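Local coordinates for catechol 2,3-dioxygenase (Pseudomonas sp., PDB 3HPV), which probably catalyses the iron(II)-dependent extradiol ring cleavage of catechol by O2, giving (2Z,4E)-2-hydroxy-6-oxohexa-2,4-dienoate, at residues G41-K46 and Y56-A61. Residues are numbered along the deposited sequence; the frame is centred on the assembly and turned at random.
Sequences GRVYFK and YIIREA
F45 runs its ring along the strand of Y56 and I58: CB and the near ring atoms share one backbone oxygen before the ring passes on to an isoleucine methyl. Its CB lies 3.6 Å from O of Y56; a chi1 of -57°, with CG anti to the carbonyl carbon, brings CD1 to 3.5 Å from that oxygen, which lies at the ring edge near the ring plane. Further out, CE1 of F45 touches CD1 of I58 at 3.6 Å. O of Y56 also accepts the F45 backbone N at 2.9 Å, though the N-H is clearly bent (136°), whereas the bond from I58 N to V43 O is nearly straight (178°). The case illustrates how the two faces of an antiparallel hairpin are furnished separately: within the βαβββ module of the vicinal oxygen chelate fold, V43 of strand 43-46 and I58 of strand 56-60, side by side on one face, both pack against L19 of helix 19-30. On the reverse face, the non-hydrogen-bonded pair Y44 and I57 meets through both isoleucine branches. CG2 stands 4.2 Å from the centroid of the Y44 ring, almost on its normal, as a CH-pi contact, while CG1 presses on CD2 of Y44. The hydroxyl of Y44 is hydrogen-bonded to OD2 of D38 and to the backbone N of L102.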
ATOM      1  N   GLY A  41     -18.478 -36.802  -4.207  1.00 39.08           N
ATOM      2  CA  GLY A  41     -18.920 -35.674  -3.413  1.00 38.74           C
ATOM      3  C   GLY A  41     -17.815 -34.695  -3.056  1.00 36.65           C
ATOM      4  O   GLY A  41     -17.921 -33.966  -2.063  1.00 33.42           O
ATOM      5  N   ARG A  42     -16.739 -34.699  -3.843  1.00 33.11           N
ATOM      6  CA  ARG A  42     -15.651 -33.761  -3.608  1.00 30.51           C
ATOM      7  C   ARG A  42     -16.072 -32.489  -4.339  1.00 28.43           C
ATOM      8  O   ARG A  42     -16.706 -32.557  -5.391  1.00 27.05           O
ATOM      9  CB  ARG A  42     -14.331 -34.254  -4.217  1.00 30.05           C
ATOM     10  CG  ARG A  42     -13.704 -35.492  -3.606  1.00 27.56           C
ATOM     11  CD  ARG A  42     -13.171 -36.356  -4.757  1.00 31.40           C
ATOM     12  NE  ARG A  42     -11.733 -36.588  -4.711  1.00 26.66           N
ATOM     13  CZ  ARG A  42     -11.015 -37.067  -5.727  1.00 23.20           C
ATOM     14  NH1 ARG A  42     -11.590 -37.360  -6.880  1.00 16.91           N
ATOM     15  NH2 ARG A  42      -9.716 -37.278  -5.575  1.00 20.08           N
ATOM     16  N   VAL A  43     -15.739 -31.338  -3.766  1.00 27.68           N
ATOM     17  CA  VAL A  43     -16.047 -30.051  -4.374  1.00 26.97           C
ATOM     18  C   VAL A  43     -14.701 -29.378  -4.664  1.00 25.88           C
ATOM     19  O   VAL A  43     -13.847 -29.275  -3.775  1.00 25.42           O
ATOM     20  CB  VAL A  43     -16.942 -29.180  -3.451  1.00 24.94           C
ATOM     21  CG1 VAL A  43     -16.390 -29.135  -2.045  1.00 28.35           C
ATOM     22  CG2 VAL A  43     -17.041 -27.792  -4.020  1.00 26.25           C
ATOM     23  N   TYR A  44     -14.530 -28.952  -5.919  1.00 25.92           N
ATOM     24  CA  TYR A  44     -13.295 -28.349  -6.441  1.00 23.67           C
ATOM     25  C   TYR A  44     -13.303 -26.835  -6.574  1.00 24.72           C
ATOM     26  O   TYR A  44     -14.313 -26.248  -6.965  1.00 25.61           O
ATOM     27  CB  TYR A  44     -12.989 -28.904  -7.844  1.00 26.85           C
ATOM     28  CG  TYR A  44     -12.932 -30.417  -7.985  1.00 26.80           C
ATOM     29  CD1 TYR A  44     -14.024 -31.226  -7.651  1.00 26.73           C
ATOM     30  CD2 TYR A  44     -11.798 -31.028  -8.490  1.00 26.60           C
ATOM     31  CE1 TYR A  44     -13.974 -32.605  -7.822  1.00 26.78           C
ATOM     32  CE2 TYR A  44     -11.740 -32.396  -8.673  1.00 30.82           C
ATOM     33  CZ  TYR A  44     -12.823 -33.181  -8.343  1.00 28.77           C
ATOM     34  OH  TYR A  44     -12.737 -34.528  -8.577  1.00 27.31           O
ATOM     35  N   PHE A  45     -12.147 -26.225  -6.305  1.00 23.30           N
ATOM     36  CA  PHE A  45     -11.963 -24.774  -6.396  1.00 21.14           C
ATOM     37  C   PHE A  45     -10.634 -24.395  -7.036  1.00 21.68           C
ATOM     38  O   PHE A  45      -9.725 -25.219  -7.183  1.00 25.67           O
ATOM     39  CB  PHE A  45     -11.946 -24.125  -5.015  1.00 18.58           C
ATOM     40  CG  PHE A  45     -13.154 -24.387  -4.191  1.00 21.05           C
ATOM     41  CD1 PHE A  45     -13.186 -25.460  -3.314  1.00 23.32           C
ATOM     42  CD2 PHE A  45     -14.225 -23.502  -4.212  1.00 21.76           C
ATOM     43  CE1 PHE A  45     -14.266 -25.644  -2.457  1.00 21.03           C
ATOM     44  CE2 PHE A  45     -15.294 -23.676  -3.369  1.00 25.28           C
ATOM     45  CZ  PHE A  45     -15.315 -24.753  -2.482  1.00 23.41           C
ATOM     46  N   LYS A  46     -10.516 -23.122  -7.384  1.00 20.27           N
ATOM     47  CA  LYS A  46      -9.288 -22.599  -7.937  1.00 18.01           C
ATOM     48  C   LYS A  46      -9.256 -21.113  -7.583  1.00 20.64           C
ATOM     49  O   LYS A  46     -10.314 -20.496  -7.365  1.00 21.19           O
ATOM     50  CB  LYS A  46      -9.254 -22.802  -9.453  1.00 20.80           C
ATOM     51  CG  LYS A  46     -10.114 -21.837 -10.270  1.00 21.55           C
ATOM     52  CD  LYS A  46      -9.737 -21.911 -11.748  1.00 21.36           C
ATOM     53  CE  LYS A  46     -10.082 -20.625 -12.503  1.00 29.95           C
ATOM     54  NZ  LYS A  46      -9.186 -19.442 -12.221  1.00 25.60           N
ATOM     55  N   TYR A  56      -7.591 -26.474  -5.196  1.00 19.40           N
ATOM     56  CA  TYR A  56      -7.986 -26.861  -3.834  1.00 19.99           C
ATOM     57  C   TYR A  56      -9.270 -27.688  -3.843  1.00 23.62           C
ATOM     58  O   TYR A  56     -10.330 -27.193  -4.236  1.00 23.66           O
ATOM     59  CB  TYR A  56      -8.192 -25.609  -2.984  1.00 14.44           C
ATOM     60  CG  TYR A  56      -8.056 -25.797  -1.482  1.00 14.58           C
ATOM     61  CD1 TYR A  56      -6.810 -25.906  -0.872  1.00 16.67           C
ATOM     62  CD2 TYR A  56      -9.177 -25.783  -0.665  1.00 14.54           C
ATOM     63  CE1 TYR A  56      -6.697 -25.985   0.524  1.00 18.30           C
ATOM     64  CE2 TYR A  56      -9.077 -25.856   0.718  1.00 16.49           C
ATOM     65  CZ  TYR A  56      -7.847 -25.953   1.303  1.00 15.52           C
ATOM     66  OH  TYR A  56      -7.778 -25.983   2.671  1.00 19.51           O
ATOM     67  N   ILE A  57      -9.167 -28.949  -3.412  1.00 26.88           N
ATOM     68  CA  ILE A  57     -10.315 -29.853  -3.369  1.00 26.71           C
ATOM     69  C   ILE A  57     -10.610 -30.256  -1.935  1.00 26.78           C
ATOM     70  O   ILE A  57      -9.710 -30.649  -1.189  1.00 27.56           O
ATOM     71  CB  ILE A  57     -10.076 -31.116  -4.213  1.00 27.69           C
ATOM     72  CG1 ILE A  57      -9.770 -30.722  -5.656  1.00 30.95           C
ATOM     73  CG2 ILE A  57     -11.299 -31.986  -4.223  1.00 29.59           C
ATOM     74  CD1 ILE A  57      -8.298 -30.595  -5.946  1.00 30.25           C
ATOM     75  N   ILE A  58     -11.889 -30.162  -1.579  1.00 27.01           N
ATOM     76  CA  ILE A  58     -12.411 -30.447  -0.244  1.00 29.62           C
ATOM     77  C   ILE A  58     -13.204 -31.753  -0.166  1.00 33.01           C
ATOM     78  O   ILE A  58     -14.123 -31.971  -0.954  1.00 34.33           O
ATOM     79  CB  ILE A  58     -13.338 -29.270   0.212  1.00 29.75           C
ATOM     80  CG1 ILE A  58     -12.494 -28.115   0.736  1.00 28.61           C
ATOM     81  CG2 ILE A  58     -14.298 -29.714   1.278  1.00 35.90           C
ATOM     82  CD1 ILE A  58     -11.841 -27.323  -0.332  1.00 28.86           C
ATOM     83  N   ARG A  59     -12.872 -32.606   0.800  1.00 33.57           N
ATOM     84  CA  ARG A  59     -13.568 -33.886   0.963  1.00 34.93           C
ATOM     85  C   ARG A  59     -14.068 -34.096   2.385  1.00 35.08           C
ATOM     86  O   ARG A  59     -13.288 -33.985   3.332  1.00 35.28           O
ATOM     87  CB  ARG A  59     -12.640 -35.055   0.619  1.00 33.12           C
ATOM     88  CG  ARG A  59     -13.301 -36.413   0.796  1.00 30.77           C
ATOM     89  CD  ARG A  59     -12.382 -37.522   0.340  1.00 27.50           C
ATOM     90  NE  ARG A  59     -11.247 -37.676   1.235  1.00 25.83           N
ATOM     91  CZ  ARG A  59     -11.256 -38.421   2.334  1.00 26.84           C
ATOM     92  NH1 ARG A  59     -12.350 -39.089   2.678  1.00 32.23           N
ATOM     93  NH2 ARG A  59     -10.173 -38.504   3.088  1.00 15.57           N
ATOM     94  N   GLU A  60     -15.349 -34.425   2.538  1.00 34.19           N
ATOM     95  CA  GLU A  60     -15.895 -34.654   3.870  1.00 37.16           C
ATOM     96  C   GLU A  60     -15.262 -35.871   4.551  1.00 36.81           C
ATOM     97  O   GLU A  60     -14.982 -36.887   3.918  1.00 37.68           O
ATOM     98  CB  GLU A  60     -17.411 -34.847   3.825  1.00 36.78           C
ATOM     99  CG  GLU A  60     -18.074 -34.421   5.139  1.00 38.94           C
ATOM    100  CD  GLU A  60     -19.491 -34.944   5.318  1.00 38.33           C
ATOM    101  OE1 GLU A  60     -19.630 -36.147   5.617  1.00 36.84           O
ATOM    102  OE2 GLU A  60     -20.455 -34.153   5.169  1.00 39.37           O
ATOM    103  N   ALA A  61     -15.035 -35.769   5.850  1.00 38.93           N
ATOM    104  CA  ALA A  61     -14.441 -36.882   6.568  1.00 40.50           C
ATOM    105  C   ALA A  61     -14.517 -36.745   8.090  1.00 41.92           C
ATOM    106  O   ALA A  61     -15.017 -35.752   8.628  1.00 40.40           O
ATOM    107  CB  ALA A  61     -12.991 -37.076   6.116  1.00 37.33           C
TER